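Local coordinates for uronate isomerase (Caulobacter crescentus, PDB 2Q01), which interconverts D-glucuronate with D-fructuronate, and galacturonate with tagaturonate, as an isomerase of pentose and glucuronate metabolism, at residues A82-S87 / T94-A99; A257-L262 / K343-R348; T336-A341 / S368-P373. All blocks are in the same frame, centred on the assembly; numbering follows the deposited sequence.

Contact 1: A82-S87 / T94-A99; sequences ALKVRS and TDPREA
In this TIM-barrel enzyme the chain between the parallel strands 37-39 and 165-169 forms a largely helical excursion, and here the loop at 82-87 of that excursion packs against the start of helix 96-105. No hydrogen bond joins the two segments; contact is by packing and by one weak polar approach of backbone groups.

The packing is chiefly the work of Lys84. Its backbone adopts a left-handed helical conformation, and its chain, leaving at a strained chi1 of -106°, runs past Thr94 in the opposite direction to the threonine side chain. CG lies 3.4 Å from Thr94 OG1, CE comes within 3.2 Å of Thr94 O, and the tip crosses Pro96 obliquely, with NZ 3.7 Å from Pro96 CG. A long methylene chain suits a partly exposed site, since its carbons can lie along Thr94 O while the ammonium group ends beside the proline ring. An alanine here would take away every atom beyond CB, and with them the cover over Thr94 O and Pro96 CG, and the loop would probably sit less firmly against the helix start. Pro96 suits the first turn of a helix, where a missing N-H costs nothing. Leu83 turns into the helices behind it, touching Phe70 and Leu63, although CD2 still reaches Ala99 O at 3.7 Å.

Among the polar groups, Thr94 OG1 hydrogen-bonds Asp81 O, which ties Thr94, just ahead of the helix, to the residue before 82-87. Ala99, small enough for close approach, directs CA-H at Ala82 O: the CA to O distance is 3.3 Å and the angle at the hydrogen 141°.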
ATOM      1  N   ALA B  82      -0.110  35.682 -10.456  1.00 60.07           N
ATOM      2  CA  ALA B  82      -0.498  36.313  -9.192  1.00 58.86           C
ATOM      3  C   ALA B  82       0.531  36.092  -8.084  1.00 58.55           C
ATOM      4  O   ALA B  82       0.629  36.903  -7.167  1.00 61.87           O
ATOM      5  CB  ALA B  82      -1.874  35.825  -8.748  1.00 52.46           C
ATOM      6  N   LEU B  83       1.299  35.008  -8.191  1.00 57.75           N
ATOM      7  CA  LEU B  83       2.308  34.637  -7.195  1.00 55.08           C
ATOM      8  C   LEU B  83       3.745  34.888  -7.661  1.00 54.85           C
ATOM      9  O   LEU B  83       4.692  34.395  -7.038  1.00 58.18           O
ATOM     10  CB  LEU B  83       2.144  33.166  -6.794  1.00 48.12           C
ATOM     11  CG  LEU B  83       0.795  32.742  -6.213  1.00 51.13           C
ATOM     12  CD1 LEU B  83       0.658  31.234  -6.280  1.00 46.64           C
ATOM     13  CD2 LEU B  83       0.602  33.256  -4.781  1.00 38.65           C
ATOM     14  N   LYS B  84       3.890  35.652  -8.749  1.00 53.28           N
ATOM     15  CA  LYS B  84       5.190  36.013  -9.355  1.00 55.40           C
ATOM     16  C   LYS B  84       6.082  34.830  -9.751  1.00 58.07           C
ATOM     17  O   LYS B  84       7.314  34.917  -9.662  1.00 64.62           O
ATOM     18  CB  LYS B  84       5.971  37.004  -8.471  1.00 57.35           C
ATOM     19  CG  LYS B  84       5.998  38.433  -8.987  1.00 56.50           C
ATOM     20  CD  LYS B  84       7.153  39.219  -8.385  1.00 59.60           C
ATOM     21  CE  LYS B  84       7.736  40.190  -9.402  1.00 68.11           C
ATOM     22  NZ  LYS B  84       8.992  40.820  -8.927  1.00 74.24           N
ATOM     23  N   VAL B  85       5.461  33.738 -10.195  1.00 56.06           N
ATOM     24  CA  VAL B  85       6.201  32.536 -10.595  1.00 57.93           C
ATOM     25  C   VAL B  85       6.776  32.734 -11.992  1.00 59.74           C
ATOM     26  O   VAL B  85       6.034  33.038 -12.931  1.00 56.46           O
ATOM     27  CB  VAL B  85       5.310  31.258 -10.570  1.00 54.61           C
ATOM     28  CG1 VAL B  85       6.117  30.024 -10.956  1.00 47.73           C
ATOM     29  CG2 VAL B  85       4.665  31.066  -9.200  1.00 54.78           C
ATOM     30  N   ARG B  86       8.095  32.562 -12.110  1.00 63.23           N
ATOM     31  CA  ARG B  86       8.811  32.706 -13.379  1.00 61.46           C
ATOM     32  C   ARG B  86       8.175  31.896 -14.508  1.00 66.67           C
ATOM     33  O   ARG B  86       8.057  30.669 -14.432  1.00 66.73           O
ATOM     34  CB  ARG B  86      10.295  32.343 -13.216  1.00 65.90           C
ATOM     35  CG  ARG B  86      11.094  32.369 -14.518  1.00 64.96           C
ATOM     36  CD  ARG B  86      12.590  32.366 -14.268  1.00 80.14           C
ATOM     37  NE  ARG B  86      13.077  33.692 -13.901  1.00 89.34           N
ATOM     38  CZ  ARG B  86      14.348  33.986 -13.645  1.00103.63           C
ATOM     39  NH1 ARG B  86      15.284  33.049 -13.713  1.00111.45           N
ATOM     40  NH2 ARG B  86      14.684  35.227 -13.320  1.00109.76           N
ATOM     41  N   SER B  87       7.745  32.622 -15.535  1.00 66.81           N
ATOM     42  CA  SER B  87       7.161  32.059 -16.745  1.00 66.21           C
ATOM     43  C   SER B  87       8.277  31.762 -17.751  1.00 70.43           C
ATOM     44  O   SER B  87       9.461  31.944 -17.446  1.00 68.35           O
ATOM     45  CB  SER B  87       6.153  33.061 -17.322  1.00 62.54           C
ATOM     46  OG  SER B  87       5.543  32.585 -18.505  1.00 72.19           O
ATOM     47  N   THR B  94       3.555  41.463 -11.545  1.00 89.66           N
ATOM     48  CA  THR B  94       2.851  41.671 -10.274  1.00 88.35           C
ATOM     49  C   THR B  94       3.766  42.107  -9.120  1.00 81.90           C
ATOM     50  O   THR B  94       4.961  41.817  -9.111  1.00 77.77           O
ATOM     51  CB  THR B  94       2.013  40.431  -9.863  1.00 88.53           C
ATOM     52  OG1 THR B  94       2.820  39.251  -9.925  1.00 85.95           O
ATOM     53  CG2 THR B  94       0.801  40.273 -10.786  1.00 91.64           C
ATOM     54  N   ASP B  95       3.177  42.826  -8.167  1.00 77.79           N
ATOM     55  CA  ASP B  95       3.866  43.329  -6.980  1.00 72.50           C
ATOM     56  C   ASP B  95       4.186  42.170  -6.023  1.00 66.04           C
ATOM     57  O   ASP B  95       3.280  41.405  -5.670  1.00 67.43           O
ATOM     58  CB  ASP B  95       2.963  44.363  -6.287  1.00 75.32           C
ATOM     59  CG  ASP B  95       3.708  45.247  -5.297  1.00 81.12           C
ATOM     60  OD1 ASP B  95       3.080  45.672  -4.304  1.00 84.96           O
ATOM     61  OD2 ASP B  95       4.904  45.538  -5.506  1.00 83.21           O
ATOM     62  N   PRO B  96       5.471  42.023  -5.617  1.00 57.41           N
ATOM     63  CA  PRO B  96       5.892  40.992  -4.658  1.00 54.65           C
ATOM     64  C   PRO B  96       5.090  40.996  -3.358  1.00 52.81           C
ATOM     65  O   PRO B  96       4.859  39.934  -2.781  1.00 56.03           O
ATOM     66  CB  PRO B  96       7.353  41.354  -4.373  1.00 47.18           C
ATOM     67  CG  PRO B  96       7.808  42.017  -5.600  1.00 49.33           C
ATOM     68  CD  PRO B  96       6.627  42.816  -6.078  1.00 55.88           C
ATOM     69  N   ARG B  97       4.671  42.181  -2.918  1.00 55.23           N
ATOM     70  CA  ARG B  97       3.841  42.331  -1.728  1.00 55.44           C
ATOM     71  C   ARG B  97       2.458  41.732  -1.956  1.00 53.36           C
ATOM     72  O   ARG B  97       1.920  41.055  -1.077  1.00 58.35           O
ATOM     73  CB  ARG B  97       3.722  43.807  -1.352  1.00 64.13           C
ATOM     74  CG  ARG B  97       3.339  44.066   0.091  1.00 63.38           C
ATOM     75  CD  ARG B  97       3.176  45.554   0.329  1.00 63.56           C
ATOM     76  NE  ARG B  97       3.636  45.939   1.658  1.00 67.79           N
ATOM     77  CZ  ARG B  97       4.859  46.388   1.930  1.00 73.29           C
ATOM     78  NH1 ARG B  97       5.183  46.710   3.173  1.00 86.14           N
ATOM     79  NH2 ARG B  97       5.759  46.518   0.964  1.00 73.99           N
ATOM     80  N   GLU B  98       1.897  41.974  -3.139  1.00 53.31           N
ATOM     81  CA  GLU B  98       0.588  41.431  -3.499  1.00 58.49           C
ATOM     82  C   GLU B  98       0.618  39.919  -3.709  1.00 56.24           C
ATOM     83  O   GLU B  98      -0.351  39.231  -3.389  1.00 60.42           O
ATOM     84  CB  GLU B  98       0.006  42.135  -4.732  1.00 64.49           C
ATOM     85  CG  GLU B  98      -0.638  43.497  -4.443  1.00 82.74           C
ATOM     86  CD  GLU B  98      -1.817  43.430  -3.468  1.00 92.82           C
ATOM     87  OE1 GLU B  98      -1.961  44.366  -2.656  1.00 91.22           O
ATOM     88  OE2 GLU B  98      -2.599  42.452  -3.507  1.00 89.25           O
ATOM     89  N   ALA B  99       1.726  39.415  -4.250  1.00 48.59           N
ATOM     90  CA  ALA B  99       1.947  37.974  -4.379  1.00 48.31           C
ATOM     91  C   ALA B  99       1.935  37.297  -3.009  1.00 45.41           C
ATOM     92  O   ALA B  99       1.269  36.276  -2.821  1.00 47.59           O
ATOM     93  CB  ALA B  99       3.257  37.694  -5.114  1.00 42.12           C
TER

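Contact 2: A257-L262 / K343-R348; sequences AATADL and KPLLTR
Thr259 and Leu345 meet at about a right angle where the loop following barrel strand 249-252 passes the first turn of helix 343-349. The hydroxyl of Thr259 occupies the crowded position between its own N and carbonyl carbon (chi1 65°). This turns OG1 to the helix start, where it accepts from Leu345 N at 3.3 Å, while the same OG1 hydrogen-bonds Ala341 O. The methyl CG2 then faces the leucine, 3.8 Å from Leu345 CD2. Threonine thus serves both needs, a hydroxyl for the polar helix start and a methyl for the buried side. Beside it the Pro344 ring lies along the loop backbone, with CG 3.4 Å from Thr259 O.

Farther out, Asp261 and Arg348 also cross at about a right angle, and carboxylate and guanidinium planes stand 89° apart. The extended Arg348 chain passes the carboxylate, with CB 3.6 Å from Asp261 OD2, before NH1 meets Asp261 OD1 at 3.0 Å.

With the planes crossed, the flat two-pronged pairing is not formed: the salt bridge rests on one weak, bent hydrogen bond (129°), so its pull is probably mainly electrostatic, whereas the threonine hydroxyl, with its two partners, probably holds the helix start more specifically.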
ATOM      1  N   ALA B 257      13.145   2.356 -13.700  1.00 42.33           N
ATOM      2  CA  ALA B 257      14.347   1.849 -13.043  1.00 48.74           C
ATOM      3  C   ALA B 257      15.104   0.866 -13.941  1.00 45.06           C
ATOM      4  O   ALA B 257      16.045   0.208 -13.492  1.00 53.51           O
ATOM      5  CB  ALA B 257      13.983   1.193 -11.714  1.00 42.31           C
ATOM      6  N   ALA B 258      14.692   0.789 -15.208  1.00 47.24           N
ATOM      7  CA  ALA B 258      15.192  -0.202 -16.160  1.00 37.06           C
ATOM      8  C   ALA B 258      16.687  -0.090 -16.370  1.00 39.28           C
ATOM      9  O   ALA B 258      17.214   1.015 -16.508  1.00 42.81           O
ATOM     10  CB  ALA B 258      14.466  -0.072 -17.485  1.00 32.32           C
ATOM     11  N   THR B 259      17.362  -1.239 -16.335  1.00 38.18           N
ATOM     12  CA  THR B 259      18.787  -1.344 -16.668  1.00 35.48           C
ATOM     13  C   THR B 259      18.962  -2.355 -17.806  1.00 34.02           C
ATOM     14  O   THR B 259      18.072  -3.168 -18.058  1.00 29.28           O
ATOM     15  CB  THR B 259      19.647  -1.777 -15.455  1.00 32.48           C
ATOM     16  OG1 THR B 259      19.286  -3.102 -15.047  1.00 43.80           O
ATOM     17  CG2 THR B 259      19.469  -0.829 -14.274  1.00 42.91           C
ATOM     18  N   ALA B 260      20.100  -2.305 -18.491  1.00 36.32           N
ATOM     19  CA  ALA B 260      20.391  -3.259 -19.572  1.00 39.18           C
ATOM     20  C   ALA B 260      21.859  -3.679 -19.566  1.00 42.27           C
ATOM     21  O   ALA B 260      22.695  -3.003 -18.983  1.00 47.36           O
ATOM     22  CB  ALA B 260      20.014  -2.669 -20.921  1.00 30.01           C
ATOM     23  N   ASP B 261      22.170  -4.794 -20.214  1.00 44.88           N
ATOM     24  CA  ASP B 261      23.551  -5.245 -20.310  1.00 42.58           C
ATOM     25  C   ASP B 261      23.858  -5.632 -21.753  1.00 43.32           C
ATOM     26  O   ASP B 261      23.997  -6.811 -22.085  1.00 51.41           O
ATOM     27  CB  ASP B 261      23.811  -6.408 -19.341  1.00 49.09           C
ATOM     28  CG  ASP B 261      25.298  -6.657 -19.089  1.00 54.21           C
ATOM     29  OD1 ASP B 261      26.142  -5.791 -19.419  1.00 47.74           O
ATOM     30  OD2 ASP B 261      25.623  -7.733 -18.544  1.00 61.95           O
ATOM     31  N   LEU B 262      23.937  -4.619 -22.611  1.00 42.03           N
ATOM     32  CA  LEU B 262      24.281  -4.814 -24.013  1.00 40.37           C
ATOM     33  C   LEU B 262      25.790  -4.959 -24.172  1.00 43.65           C
ATOM     34  O   LEU B 262      26.563  -4.530 -23.308  1.00 52.80           O
ATOM     35  CB  LEU B 262      23.785  -3.640 -24.869  1.00 34.00           C
ATOM     36  CG  LEU B 262      22.310  -3.221 -24.857  1.00 36.79           C
ATOM     37  CD1 LEU B 262      22.120  -1.894 -25.595  1.00 30.70           C
ATOM     38  CD2 LEU B 262      21.403  -4.294 -25.439  1.00 48.94           C
ATOM     39  N   LYS B 343      17.502  -6.229 -12.729  1.00 37.52           N
ATOM     40  CA  LYS B 343      18.130  -7.541 -12.924  1.00 42.87           C
ATOM     41  C   LYS B 343      19.356  -7.619 -13.871  1.00 44.35           C
ATOM     42  O   LYS B 343      20.343  -8.248 -13.495  1.00 55.95           O
ATOM     43  CB  LYS B 343      17.090  -8.623 -13.262  1.00 36.71           C
ATOM     44  CG  LYS B 343      17.537  -9.994 -12.829  1.00 25.39           C
ATOM     45  CD  LYS B 343      16.594 -11.089 -13.249  1.00 39.92           C
ATOM     46  CE  LYS B 343      17.236 -12.447 -12.973  1.00 31.43           C
ATOM     47  NZ  LYS B 343      16.316 -13.551 -13.347  1.00 33.47           N
ATOM     48  N   PRO B 344      19.299  -7.007 -15.088  1.00 43.60           N
ATOM     49  CA  PRO B 344      20.492  -7.004 -15.966  1.00 42.48           C
ATOM     50  C   PRO B 344      21.776  -6.380 -15.391  1.00 43.69           C
ATOM     51  O   PRO B 344      22.875  -6.875 -15.673  1.00 37.37           O
ATOM     52  CB  PRO B 344      20.023  -6.200 -17.181  1.00 33.27           C
ATOM     53  CG  PRO B 344      18.562  -6.390 -17.202  1.00 44.23           C
ATOM     54  CD  PRO B 344      18.164  -6.347 -15.764  1.00 42.15           C
ATOM     55  N   LEU B 345      21.635  -5.310 -14.609  1.00 43.61           N
ATOM     56  CA  LEU B 345      22.773  -4.665 -13.951  1.00 37.91           C
ATOM     57  C   LEU B 345      23.265  -5.484 -12.764  1.00 40.59           C
ATOM     58  O   LEU B 345      24.473  -5.579 -12.527  1.00 50.14           O
ATOM     59  CB  LEU B 345      22.407  -3.239 -13.508  1.00 42.60           C
ATOM     60  CG  LEU B 345      23.349  -2.383 -12.646  1.00 31.14           C
ATOM     61  CD1 LEU B 345      24.764  -2.283 -13.219  1.00 46.38           C
ATOM     62  CD2 LEU B 345      22.771  -0.989 -12.432  1.00 30.21           C
ATOM     63  N   LEU B 346      22.327  -6.080 -12.033  1.00 37.58           N
ATOM     64  CA  LEU B 346      22.647  -6.852 -10.835  1.00 35.15           C
ATOM     65  C   LEU B 346      23.263  -8.213 -11.155  1.00 39.50           C
ATOM     66  O   LEU B 346      24.005  -8.771 -10.347  1.00 41.55           O
ATOM     67  CB  LEU B 346      21.406  -7.006  -9.947  1.00 33.71           C
ATOM     68  CG  LEU B 346      20.955  -5.744  -9.200  1.00 31.22           C
ATOM     69  CD1 LEU B 346      19.549  -5.910  -8.669  1.00 26.57           C
ATOM     70  CD2 LEU B 346      21.905  -5.385  -8.078  1.00 46.24           C
ATOM     71  N   THR B 347      22.943  -8.744 -12.332  1.00 41.68           N
ATOM     72  CA  THR B 347      23.550  -9.976 -12.820  1.00 42.02           C
ATOM     73  C   THR B 347      25.014  -9.714 -13.158  1.00 44.99           C
ATOM     74  O   THR B 347      25.882 -10.548 -12.888  1.00 52.14           O
ATOM     75  CB  THR B 347      22.786 -10.529 -14.041  1.00 42.90           C
ATOM     76  OG1 THR B 347      21.413 -10.718 -13.685  1.00 53.55           O
ATOM     77  CG2 THR B 347      23.362 -11.864 -14.514  1.00 50.38           C
ATOM     78  N   ARG B 348      25.283  -8.539 -13.717  1.00 40.11           N
ATOM     79  CA  ARG B 348      26.644  -8.166 -14.074  1.00 34.96           C
ATOM     80  C   ARG B 348      27.450  -7.752 -12.848  1.00 37.10           C
ATOM     81  O   ARG B 348      28.546  -8.262 -12.621  1.00 45.56           O
ATOM     82  CB  ARG B 348      26.635  -7.047 -15.116  1.00 30.41           C
ATOM     83  CG  ARG B 348      28.010  -6.736 -15.685  1.00 40.43           C
ATOM     84  CD  ARG B 348      28.041  -5.393 -16.409  1.00 34.79           C
ATOM     85  NE  ARG B 348      29.372  -5.114 -16.953  1.00 64.51           N
ATOM     86  CZ  ARG B 348      29.821  -5.551 -18.129  1.00 63.01           C
ATOM     87  NH1 ARG B 348      29.055  -6.297 -18.919  1.00 64.16           N
ATOM     88  NH2 ARG B 348      31.046  -5.237 -18.523  1.00 58.77           N
TER
HETATM   89  O   HOH W   1      28.740  -6.885 -22.316  1.00 51.73           O

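Contact 3: T336-A341 / S368-P373; sequences TEYVDA and SRELAP
Helix 366-375, which follows barrel strand 357-359, receives the loop 336-341 on one side through Glu370 and Leu371. Glu370 leaves the helix with its chain extended beyond CG and brings OE1 to Tyr338 N, a hydrogen bond of 2.8 Å that uses the syn lone pair. The same oxygen comes to the rim of the Tyr338 ring, in its plane, with the carboxylate plane turned 87° from the ring. Over the ring face sits Leu371: its CD2 is 3.7 Å from the centroid and 5° off the normal, a well-centred CH-pi contact. An aromatic suits this buried place because its face takes a methyl while its OH reaches Phe360 O and Thr361 OG1.

The helix has a wider pi-type turn at 368-371 and ends at Ala375, one of the residues that bind potassium. It also meets the second subunit, where Arg369 NE forms a salt bridge with Asp363 of that chain. Within its own chain Arg369 NH1 lies 2.8 Å from Glu370 OE2, a salt bridge whose hydrogen bond is bent and weak, and its charge probably offsets the nearness of Glu337 OE1, 3.9 Å from Glu370 OE2. Glu337 is itself turned back to the loop: OE1 accepts from Asp340 N at 3.2 Å, almost straight at 173°, and OE2 takes Ala341 N. Val339 CG2 packs against the flank of the glutamate, 3.6 Å from Glu370 CD.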
ATOM      1  N   THR B 336       5.952   2.004 -10.284  1.00 39.19           N
ATOM      2  CA  THR B 336       7.350   1.697 -10.602  1.00 41.96           C
ATOM      3  C   THR B 336       7.730   0.245 -10.276  1.00 43.29           C
ATOM      4  O   THR B 336       7.234  -0.333  -9.310  1.00 48.80           O
ATOM      5  CB  THR B 336       8.299   2.693  -9.894  1.00 45.32           C
ATOM      6  OG1 THR B 336       7.790   4.023 -10.060  1.00 55.02           O
ATOM      7  CG2 THR B 336       9.713   2.642 -10.469  1.00 45.65           C
ATOM      8  N   GLU B 337       8.600  -0.331 -11.106  1.00 46.67           N
ATOM      9  CA  GLU B 337       9.031  -1.723 -10.995  1.00 46.12           C
ATOM     10  C   GLU B 337      10.554  -1.777 -10.839  1.00 46.18           C
ATOM     11  O   GLU B 337      11.273  -1.025 -11.500  1.00 43.32           O
ATOM     12  CB  GLU B 337       8.603  -2.486 -12.254  1.00 46.22           C
ATOM     13  CG  GLU B 337       8.280  -3.966 -12.049  1.00 63.15           C
ATOM     14  CD  GLU B 337       9.510  -4.864 -11.985  1.00 66.60           C
ATOM     15  OE1 GLU B 337       9.446  -5.886 -11.260  1.00 60.34           O
ATOM     16  OE2 GLU B 337      10.525  -4.556 -12.654  1.00 58.72           O
ATOM     17  N   TYR B 338      11.036  -2.667  -9.970  1.00 38.46           N
ATOM     18  CA  TYR B 338      12.471  -2.776  -9.678  1.00 33.43           C
ATOM     19  C   TYR B 338      13.051  -4.171  -9.922  1.00 31.03           C
ATOM     20  O   TYR B 338      14.212  -4.295 -10.312  1.00 43.04           O
ATOM     21  CB  TYR B 338      12.772  -2.340  -8.230  1.00 42.01           C
ATOM     22  CG  TYR B 338      12.554  -0.864  -7.978  1.00 40.01           C
ATOM     23  CD1 TYR B 338      13.595   0.051  -8.136  1.00 30.08           C
ATOM     24  CD2 TYR B 338      11.304  -0.383  -7.586  1.00 35.08           C
ATOM     25  CE1 TYR B 338      13.392   1.407  -7.914  1.00 36.27           C
ATOM     26  CE2 TYR B 338      11.089   0.964  -7.371  1.00 27.27           C
ATOM     27  CZ  TYR B 338      12.131   1.852  -7.533  1.00 45.93           C
ATOM     28  OH  TYR B 338      11.899   3.186  -7.317  1.00 46.60           O
ATOM     29  N   VAL B 339      12.246  -5.206  -9.687  1.00 34.47           N
ATOM     30  CA  VAL B 339      12.725  -6.597  -9.648  1.00 44.62           C
ATOM     31  C   VAL B 339      13.225  -7.111 -10.996  1.00 46.41           C
ATOM     32  O   VAL B 339      14.348  -7.612 -11.092  1.00 53.49           O
ATOM     33  CB  VAL B 339      11.659  -7.554  -9.053  1.00 42.46           C
ATOM     34  CG1 VAL B 339      12.218  -8.960  -8.869  1.00 38.75           C
ATOM     35  CG2 VAL B 339      11.200  -7.028  -7.722  1.00 44.04           C
ATOM     36  N   ASP B 340      12.398  -6.975 -12.030  1.00 47.69           N
ATOM     37  CA  ASP B 340      12.806  -7.326 -13.387  1.00 45.74           C
ATOM     38  C   ASP B 340      13.721  -6.248 -13.940  1.00 46.25           C
ATOM     39  O   ASP B 340      14.667  -6.542 -14.675  1.00 52.57           O
ATOM     40  CB  ASP B 340      11.588  -7.485 -14.300  1.00 52.15           C
ATOM     41  CG  ASP B 340      10.848  -8.800 -14.082  1.00 63.69           C
ATOM     42  OD1 ASP B 340       9.684  -8.902 -14.529  1.00 64.64           O
ATOM     43  OD2 ASP B 340      11.414  -9.730 -13.466  1.00 76.58           O
ATOM     44  N   ALA B 341      13.432  -5.005 -13.560  1.00 41.83           N
ATOM     45  CA  ALA B 341      14.105  -3.827 -14.093  1.00 39.26           C
ATOM     46  C   ALA B 341      15.603  -3.794 -13.805  1.00 34.56           C
ATOM     47  O   ALA B 341      16.404  -3.615 -14.721  1.00 51.12           O
ATOM     48  CB  ALA B 341      13.427  -2.557 -13.577  1.00 30.74           C
ATOM     49  N   SER B 368       8.047  -2.664   0.944  1.00 38.66           N
ATOM     50  CA  SER B 368       8.057  -3.974   1.557  1.00 43.15           C
ATOM     51  C   SER B 368       8.152  -5.040   0.486  1.00 38.12           C
ATOM     52  O   SER B 368       8.694  -6.116   0.730  1.00 50.92           O
ATOM     53  CB  SER B 368       6.794  -4.177   2.388  1.00 44.06           C
ATOM     54  OG  SER B 368       5.642  -4.044   1.573  1.00 58.65           O
ATOM     55  N   ARG B 369       7.629  -4.733  -0.699  1.00 40.37           N
ATOM     56  CA  ARG B 369       7.534  -5.718  -1.764  1.00 32.96           C
ATOM     57  C   ARG B 369       8.858  -5.945  -2.471  1.00 33.79           C
ATOM     58  O   ARG B 369       9.298  -7.075  -2.604  1.00 42.58           O
ATOM     59  CB  ARG B 369       6.466  -5.335  -2.784  1.00 29.76           C
ATOM     60  CG  ARG B 369       5.927  -6.538  -3.557  1.00 35.91           C
ATOM     61  CD  ARG B 369       5.468  -6.183  -4.962  1.00 30.42           C
ATOM     62  NE  ARG B 369       4.462  -5.126  -4.982  1.00 26.99           N
ATOM     63  CZ  ARG B 369       4.597  -3.966  -5.623  1.00 47.28           C
ATOM     64  NH1 ARG B 369       5.698  -3.709  -6.317  1.00 44.15           N
ATOM     65  NH2 ARG B 369       3.625  -3.063  -5.578  1.00 52.86           N
ATOM     66  N   GLU B 370       9.490  -4.873  -2.926  1.00 38.28           N
ATOM     67  CA  GLU B 370      10.618  -5.005  -3.835  1.00 36.18           C
ATOM     68  C   GLU B 370      11.917  -4.458  -3.273  1.00 36.27           C
ATOM     69  O   GLU B 370      12.926  -5.152  -3.281  1.00 43.46           O
ATOM     70  CB  GLU B 370      10.299  -4.336  -5.178  1.00 41.88           C
ATOM     71  CG  GLU B 370       8.975  -4.785  -5.793  1.00 49.76           C
ATOM     72  CD  GLU B 370       8.798  -4.358  -7.234  1.00 44.19           C
ATOM     73  OE1 GLU B 370       9.635  -3.585  -7.745  1.00 52.48           O
ATOM     74  OE2 GLU B 370       7.815  -4.807  -7.859  1.00 47.50           O
ATOM     75  N   LEU B 371      11.878  -3.219  -2.787  1.00 38.53           N
ATOM     76  CA  LEU B 371      13.076  -2.481  -2.381  1.00 32.71           C
ATOM     77  C   LEU B 371      13.818  -3.072  -1.192  1.00 37.08           C
ATOM     78  O   LEU B 371      15.028  -3.286  -1.268  1.00 40.64           O
ATOM     79  CB  LEU B 371      12.741  -1.017  -2.103  1.00 34.30           C
ATOM     80  CG  LEU B 371      12.404  -0.087  -3.272  1.00 38.49           C
ATOM     81  CD1 LEU B 371      12.135   1.307  -2.728  1.00 40.97           C
ATOM     82  CD2 LEU B 371      13.529  -0.042  -4.288  1.00 41.78           C
ATOM     83  N   ALA B 372      13.103  -3.333  -0.099  1.00 30.00           N
ATOM     84  CA  ALA B 372      13.723  -3.930   1.080  1.00 25.75           C
ATOM     85  C   ALA B 372      14.241  -5.364   0.862  1.00 34.23           C
ATOM     86  O   ALA B 372      15.370  -5.651   1.271  1.00 32.30           O
ATOM     87  CB  ALA B 372      12.813  -3.832   2.319  1.00 31.46           C
ATOM     88  N   PRO B 373      13.434  -6.264   0.231  1.00 33.12           N
ATOM     89  CA  PRO B 373      13.975  -7.573  -0.186  1.00 28.90           C
ATOM     90  C   PRO B 373      15.236  -7.523  -1.057  1.00 33.09           C
ATOM     91  O   PRO B 373      16.130  -8.346  -0.874  1.00 36.68           O
ATOM     92  CB  PRO B 373      12.816  -8.189  -0.964  1.00 20.03           C
ATOM     93  CG  PRO B 373      11.605  -7.620  -0.289  1.00 26.38           C
ATOM     94  CD  PRO B 373      11.986  -6.187  -0.069  1.00 31.59           C
TER
HETATM   95  O   HOH W   2       4.396  -0.897  -7.967  1.00 55.08           O

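Contact 3 is the buried one; contacts 1 and 2 are only partly buried and lie nearer the surface. Contact 1 stands apart in the helical excursion, its centre 42 Å or more from the others and across the middle of the chain, whereas contacts 2 and 3 touch, their centres 14 Å apart. Residues 336-341 lead directly into helix 343-349, the element that contact 2 holds, so these two contacts share a continuous run of chain. Both also meet the second subunit, which contact 1 does not. Chemistry follows place: alkyl and backbone packing in contact 1, a hydroxyl bond with an outlying salt bridge in contact 2, and in contact 3 a buried carboxylate whose charge is probably offset by an arginine.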